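Local coordinates for protein putative Type I topoisomerase (Deinococcus radiodurans, PDB 3M4A) that probably acts as a type IB DNA topoisomerase, breaking one DNA strand without ATP, allowing passage and rejoining the strand, at residues A[137-141]-A[216-222]; A[152-157]-A[198-204]. The contacts are given in a common frame with arbitrary orientation. Residue numbers count along the deposited sequence, not the author numbering.

Contact 1: residues A[137-141]-A[216-222]; sequences RVGSD and RIHSTEL
At the surface, where helices 141-147 and 219-230 both begin, D141 accepts a His-carboxylate hydrogen bond and an Arg salt bridge; S140 and H218 are the two N-caps. The CA atoms of S140 and S219 lie 5.6 Å apart. D141, chi1 m, points toward 216-222, where its carboxylate meets the guanidinium edge of R216: OD1 to NH2 is 2.9 Å, and OD2 to NH1 is a weak 3.2 Å bond. D141 OD2 also accepts from H218 ND1 at 2.7 Å, near the ring plane. Water 1 donates to D141 OD1 (2.8 Å) and accepts from S219 N (2.8 Å), while water 2 joins D141 N (3.0 Å) to S219 OG (2.7 Å). G139, at phi 79°, brings its O within 3.2 Å of S219 CB. V138 CG1 lies 3.9 Å from S219 CB and 4.2 Å from L222 CD2. The result is a His-carboxylate hydrogen bond beside an Arg-Asp salt bridge, within the topoisomerase catalytic core.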
loop_
_atom_site.group_PDB
_atom_site.type_symbol
_atom_site.label_atom_id
_atom_site.label_comp_id
_atom_site.label_asym_id
_atom_site.label_seq_id
_atom_site.Cartn_x
_atom_site.Cartn_y
_atom_site.Cartn_z
ATOM N N ARG A 137 -4.317 -1.249 -8.654
ATOM C CA ARG A 137 -3.783 -2.583 -8.923
ATOM C C ARG A 137 -2.465 -2.435 -9.673
ATOM O O ARG A 137 -2.262 -1.470 -10.409
ATOM C CB ARG A 137 -4.763 -3.374 -9.790
ATOM C CG ARG A 137 -6.129 -3.599 -9.196
ATOM C CD ARG A 137 -6.977 -4.302 -10.232
ATOM N NE ARG A 137 -8.331 -4.619 -9.820
ATOM C CZ ARG A 137 -9.377 -3.808 -9.930
ATOM N NH1 ARG A 137 -9.256 -2.578 -10.400
ATOM N NH2 ARG A 137 -10.565 -4.240 -9.550
ATOM N N VAL A 138 -1.555 -3.391 -9.521
ATOM C CA VAL A 138 -0.269 -3.312 -10.202
ATOM C C VAL A 138 -0.388 -3.609 -11.713
ATOM O O VAL A 138 0.237 -2.946 -12.537
ATOM C CB VAL A 138 0.783 -4.261 -9.540
ATOM C CG1 VAL A 138 2.031 -4.348 -10.394
ATOM C CG2 VAL A 138 1.126 -3.788 -8.111
ATOM N N GLY A 139 -1.208 -4.601 -12.055
ATOM C CA GLY A 139 -1.387 -5.019 -13.446
ATOM C C GLY A 139 -0.241 -5.887 -13.922
ATOM O O GLY A 139 0.698 -6.165 -13.179
ATOM N N SER A 140 -0.337 -6.334 -15.171
ATOM C CA SER A 140 0.747 -7.094 -15.817
ATOM C C SER A 140 0.661 -6.929 -17.336
ATOM O O SER A 140 -0.424 -6.703 -17.865
ATOM C CB SER A 140 0.682 -8.571 -15.432
ATOM O OG SER A 140 -0.366 -9.250 -16.102
ATOM N N ASP A 141 1.801 -7.031 -18.021
ATOM C CA ASP A 141 1.870 -6.827 -19.471
ATOM C C ASP A 141 1.049 -7.858 -20.237
ATOM O O ASP A 141 0.328 -7.514 -21.173
ATOM C CB ASP A 141 3.314 -6.912 -19.983
ATOM C CG ASP A 141 4.133 -5.679 -19.672
ATOM O OD1 ASP A 141 3.654 -4.805 -18.930
ATOM O OD2 ASP A 141 5.277 -5.597 -20.166
ATOM N N ARG A 216 11.132 0.690 -19.522
ATOM C CA ARG A 216 9.953 0.660 -18.662
ATOM C C ARG A 216 10.225 -0.038 -17.342
ATOM O O ARG A 216 11.068 -0.935 -17.258
ATOM C CB ARG A 216 8.819 -0.104 -19.334
ATOM C CG ARG A 216 8.120 0.614 -20.446
ATOM C CD ARG A 216 7.050 -0.280 -21.036
ATOM N NE ARG A 216 6.100 -0.685 -20.006
ATOM C CZ ARG A 216 5.296 -1.742 -20.079
ATOM N NH1 ARG A 216 5.269 -2.523 -21.156
ATOM N NH2 ARG A 216 4.499 -2.014 -19.057
ATOM N N ILE A 217 9.479 0.348 -16.313
ATOM C CA ILE A 217 9.345 -0.473 -15.117
ATOM C C ILE A 217 8.127 -1.389 -15.313
ATOM O O ILE A 217 6.993 -0.911 -15.421
ATOM C CB ILE A 217 9.117 0.366 -13.840
ATOM C CG1 ILE A 217 10.265 1.361 -13.628
ATOM C CG2 ILE A 217 8.934 -0.552 -12.637
ATOM C CD1 ILE A 217 11.648 0.713 -13.449
ATOM N N HIS A 218 8.369 -2.693 -15.369
ATOM C CA HIS A 218 7.319 -3.688 -15.511
ATOM C C HIS A 218 6.886 -4.227 -14.149
ATOM O O HIS A 218 7.574 -4.047 -13.148
ATOM C CB HIS A 218 7.816 -4.855 -16.381
ATOM C CG HIS A 218 8.226 -4.450 -17.767
ATOM N ND1 HIS A 218 7.387 -4.559 -18.853
ATOM C CD2 HIS A 218 9.395 -3.963 -18.247
ATOM C CE1 HIS A 218 8.021 -4.152 -19.941
ATOM N NE2 HIS A 218 9.237 -3.778 -19.599
ATOM N N SER A 219 5.754 -4.920 -14.127
ATOM C CA SER A 219 5.212 -5.489 -12.891
ATOM C C SER A 219 6.195 -6.378 -12.120
ATOM O O SER A 219 6.281 -6.293 -10.905
ATOM C CB SER A 219 3.906 -6.247 -13.176
ATOM O OG SER A 219 4.123 -7.364 -14.034
ATOM N N THR A 220 6.946 -7.237 -12.806
ATOM C CA THR A 220 7.873 -8.128 -12.102
ATOM C C THR A 220 8.913 -7.364 -11.274
ATOM O O THR A 220 9.146 -7.690 -10.113
ATOM C CB THR A 220 8.581 -9.077 -13.074
ATOM O OG1 THR A 220 7.593 -9.791 -13.822
ATOM C CG2 THR A 220 9.489 -10.077 -12.305
ATOM N N GLU A 221 9.484 -6.325 -11.867
ATOM C CA GLU A 221 10.468 -5.484 -11.195
ATOM C C GLU A 221 9.847 -4.740 -9.998
ATOM O O GLU A 221 10.429 -4.712 -8.916
ATOM C CB GLU A 221 11.095 -4.503 -12.180
ATOM C CG GLU A 221 12.326 -3.837 -11.630
ATOM C CD GLU A 221 12.986 -2.887 -12.594
ATOM O OE1 GLU A 221 12.446 -2.677 -13.698
ATOM O OE2 GLU A 221 14.057 -2.346 -12.226
ATOM N N LEU A 222 8.656 -4.177 -10.186
ATOM C CA LEU A 222 7.971 -3.491 -9.090
ATOM C C LEU A 222 7.627 -4.453 -7.974
ATOM O O LEU A 222 7.802 -4.142 -6.801
ATOM C CB LEU A 222 6.702 -2.769 -9.557
ATOM C CG LEU A 222 5.914 -2.037 -8.459
ATOM C CD1 LEU A 222 6.770 -1.011 -7.719
ATOM C CD2 LEU A 222 4.668 -1.363 -9.052
HETATM O O HOH W 1 3.793 -4.767 -16.183
HETATM O O HOH W 2 4.377 -7.853 -16.703
#

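Contact 2: residues A[152-157]-A[198-204]; sequences LSTLRQ and LPGPWLF
Two loops pair through a single backbone bridge, R156 with W202 (CA-CA 4.3 Å). L203 N donates to L155 O (3.2 Å, 157°) and Q157 N to P201 O (2.8 Å, 162°); bonds that flank the bridged residues in this way mark a non-hydrogen-bonded antiparallel pair. Segment 152-157 begins with a 3-10 turn at 152-153 and becomes extended at L155 and R156, while 198-204 makes a cis peptide between G200 and P201 just before the bridge. Water 3 accepts from F204 N (3.0 Å) and lies 2.7 Å from L155 O. The Q157 side chain, chi1 m and chi2 t, turns its end into the 198-204 loop: NE2 donates to L198 O at 2.9 Å (173°) and weakly to W202 O at 3.4 Å. R156 packs over the face of W202 in a cation-pi contact, CZ lying 4.5 Å from the six-membered ring centroid and 24° off its normal; R156 NH1 also comes to 3.5 Å from P201 CB. At the inner end F204 points toward 152-157, with L152 CD1 3.6 Å and L155 CD1 4.2 Å from its CE1, and L155 CD1 lies 4.1 Å from L203 CD2. Polar and apolar contacts thus divide by burial: L152, L155, L203 and F204 pack in the buried part, while the partly exposed R156, W202 and Q157 add cation-pi and amide bonds to the backbone pairing.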
loop_
_atom_site.group_PDB
_atom_site.type_symbol
_atom_site.label_atom_id
_atom_site.label_comp_id
_atom_site.label_asym_id
_atom_site.label_seq_id
_atom_site.Cartn_x
_atom_site.Cartn_y
_atom_site.Cartn_z
ATOM N N LEU A 152 -1.548 -0.082 -12.809
ATOM C CA LEU A 152 -0.507 0.933 -12.641
ATOM C C LEU A 152 0.701 0.718 -13.568
ATOM O O LEU A 152 1.157 1.659 -14.226
ATOM C CB LEU A 152 -0.064 0.982 -11.183
ATOM C CG LEU A 152 0.926 2.100 -10.860
ATOM C CD1 LEU A 152 0.270 3.475 -10.989
ATOM C CD2 LEU A 152 1.508 1.876 -9.449
ATOM N N SER A 153 1.211 -0.512 -13.627
ATOM C CA SER A 153 2.462 -0.793 -14.349
ATOM C C SER A 153 2.295 -0.796 -15.867
ATOM O O SER A 153 3.285 -0.784 -16.595
ATOM C CB SER A 153 3.107 -2.090 -13.872
ATOM O OG SER A 153 2.377 -3.233 -14.262
ATOM N N THR A 154 1.048 -0.801 -16.334
ATOM C CA THR A 154 0.731 -0.804 -17.753
ATOM C C THR A 154 0.065 0.505 -18.219
ATOM O O THR A 154 -0.422 0.592 -19.340
ATOM C CB THR A 154 -0.124 -2.056 -18.095
ATOM O OG1 THR A 154 -1.297 -2.097 -17.281
ATOM C CG2 THR A 154 0.700 -3.307 -17.816
ATOM N N LEU A 155 0.103 1.549 -17.383
ATOM C CA LEU A 155 -0.465 2.821 -17.776
ATOM C C LEU A 155 0.341 3.445 -18.902
ATOM O O LEU A 155 1.557 3.292 -18.982
ATOM C CB LEU A 155 -0.537 3.844 -16.631
ATOM C CG LEU A 155 -1.507 3.592 -15.489
ATOM C CD1 LEU A 155 -1.527 4.812 -14.570
ATOM C CD2 LEU A 155 -2.904 3.286 -16.014
ATOM N N ARG A 156 -0.395 4.127 -19.766
ATOM C CA ARG A 156 0.154 4.902 -20.835
ATOM C C ARG A 156 0.133 6.372 -20.440
ATOM O O ARG A 156 -0.634 6.794 -19.563
ATOM C CB ARG A 156 -0.669 4.670 -22.108
ATOM C CG ARG A 156 -0.544 3.252 -22.644
ATOM C CD ARG A 156 -1.571 2.975 -23.719
ATOM N NE ARG A 156 -1.298 1.696 -24.373
ATOM C CZ ARG A 156 -0.485 1.523 -25.416
ATOM N NH1 ARG A 156 0.156 2.543 -25.978
ATOM N NH2 ARG A 156 -0.311 0.300 -25.904
ATOM N N GLN A 157 0.983 7.162 -21.077
ATOM C CA GLN A 157 0.957 8.606 -20.841
ATOM C C GLN A 157 -0.415 9.223 -21.071
ATOM O O GLN A 157 -0.771 10.185 -20.388
ATOM C CB GLN A 157 2.004 9.338 -21.693
ATOM C CG GLN A 157 3.415 9.058 -21.247
ATOM C CD GLN A 157 4.460 9.943 -21.921
ATOM O OE1 GLN A 157 4.133 10.969 -22.520
ATOM N NE2 GLN A 157 5.718 9.530 -21.835
ATOM N N LEU A 198 9.382 12.359 -20.980
ATOM C CA LEU A 198 10.053 11.277 -21.707
ATOM C C LEU A 198 9.212 10.858 -22.920
ATOM O O LEU A 198 7.993 11.025 -22.911
ATOM C CB LEU A 198 10.310 10.084 -20.785
ATOM C CG LEU A 198 11.089 10.366 -19.490
ATOM C CD1 LEU A 198 11.220 9.085 -18.702
ATOM C CD2 LEU A 198 12.455 10.966 -19.760
ATOM N N PRO A 199 9.860 10.342 -23.989
ATOM C CA PRO A 199 9.094 9.868 -25.143
ATOM C C PRO A 199 8.099 8.764 -24.763
ATOM O O PRO A 199 8.423 7.895 -23.949
ATOM C CB PRO A 199 10.177 9.322 -26.099
ATOM C CG PRO A 199 11.452 9.906 -25.648
ATOM C CD PRO A 199 11.313 10.162 -24.177
ATOM N N GLY A 200 6.901 8.821 -25.355
ATOM C CA GLY A 200 5.805 7.903 -25.040
ATOM C C GLY A 200 5.956 6.574 -25.758
ATOM O O GLY A 200 6.999 6.320 -26.376
ATOM N N PRO A 201 4.919 5.724 -25.720
ATOM C CA PRO A 201 3.582 5.890 -25.148
ATOM C C PRO A 201 3.416 5.529 -23.660
ATOM O O PRO A 201 2.371 5.823 -23.097
ATOM C CB PRO A 201 2.749 4.917 -25.982
ATOM C CG PRO A 201 3.693 3.820 -26.303
ATOM C CD PRO A 201 5.061 4.409 -26.375
ATOM N N TRP A 202 4.421 4.911 -23.045
ATOM C CA TRP A 202 4.292 4.337 -21.698
ATOM C C TRP A 202 4.621 5.373 -20.634
ATOM O O TRP A 202 5.434 6.272 -20.860
ATOM C CB TRP A 202 5.211 3.126 -21.542
ATOM C CG TRP A 202 4.900 2.052 -22.519
ATOM C CD1 TRP A 202 5.616 1.729 -23.647
ATOM C CD2 TRP A 202 3.776 1.177 -22.494
ATOM N NE1 TRP A 202 5.006 0.698 -24.312
ATOM C CE2 TRP A 202 3.878 0.333 -23.624
ATOM C CE3 TRP A 202 2.695 1.006 -21.617
ATOM C CZ2 TRP A 202 2.944 -0.652 -23.903
ATOM C CZ3 TRP A 202 1.756 0.025 -21.900
ATOM C CH2 TRP A 202 1.893 -0.799 -23.037
ATOM N N LEU A 203 3.991 5.240 -19.466
ATOM C CA LEU A 203 4.130 6.248 -18.425
ATOM C C LEU A 203 5.344 6.004 -17.520
ATOM O O LEU A 203 6.148 6.913 -17.307
ATOM C CB LEU A 203 2.851 6.309 -17.589
ATOM C CG LEU A 203 2.798 7.421 -16.536
ATOM C CD1 LEU A 203 3.143 8.808 -17.109
ATOM C CD2 LEU A 203 1.407 7.433 -15.886
ATOM N N PHE A 204 5.465 4.788 -16.980
ATOM C CA PHE A 204 6.473 4.508 -15.949
ATOM C C PHE A 204 7.718 3.955 -16.606
ATOM O O PHE A 204 7.785 2.777 -16.963
ATOM C CB PHE A 204 5.920 3.606 -14.833
ATOM C CG PHE A 204 4.835 4.275 -14.045
ATOM C CD1 PHE A 204 3.517 3.900 -14.198
ATOM C CD2 PHE A 204 5.142 5.358 -13.210
ATOM C CE1 PHE A 204 2.518 4.564 -13.513
ATOM C CE2 PHE A 204 4.156 6.016 -12.512
ATOM C CZ PHE A 204 2.846 5.631 -12.662
HETATM O O HOH W 3 3.696 2.482 -17.554
#

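In the fold
Contact 2 is nested within the chain loop closed by contact 1; their centres are 11 Å apart, inside the same catalytic core. Contact 1 is a surface junction relying on charges and waters (269 Å² buried), whereas contact 2 is partly buried, larger (606 Å²), and built from backbone pairing and apolar packing. They join directly: R137 O lies 2.9 Å from L152 N and V138 O 2.8 Å from S153 OG, both probable hydrogen bonds. R216 links them too, pairing with D141 while making a cation-pi contact with W202, whose ring also carries R156. Helix 120-134 backs both, through L131 against V138 and L152, and M127 against L152 and F204.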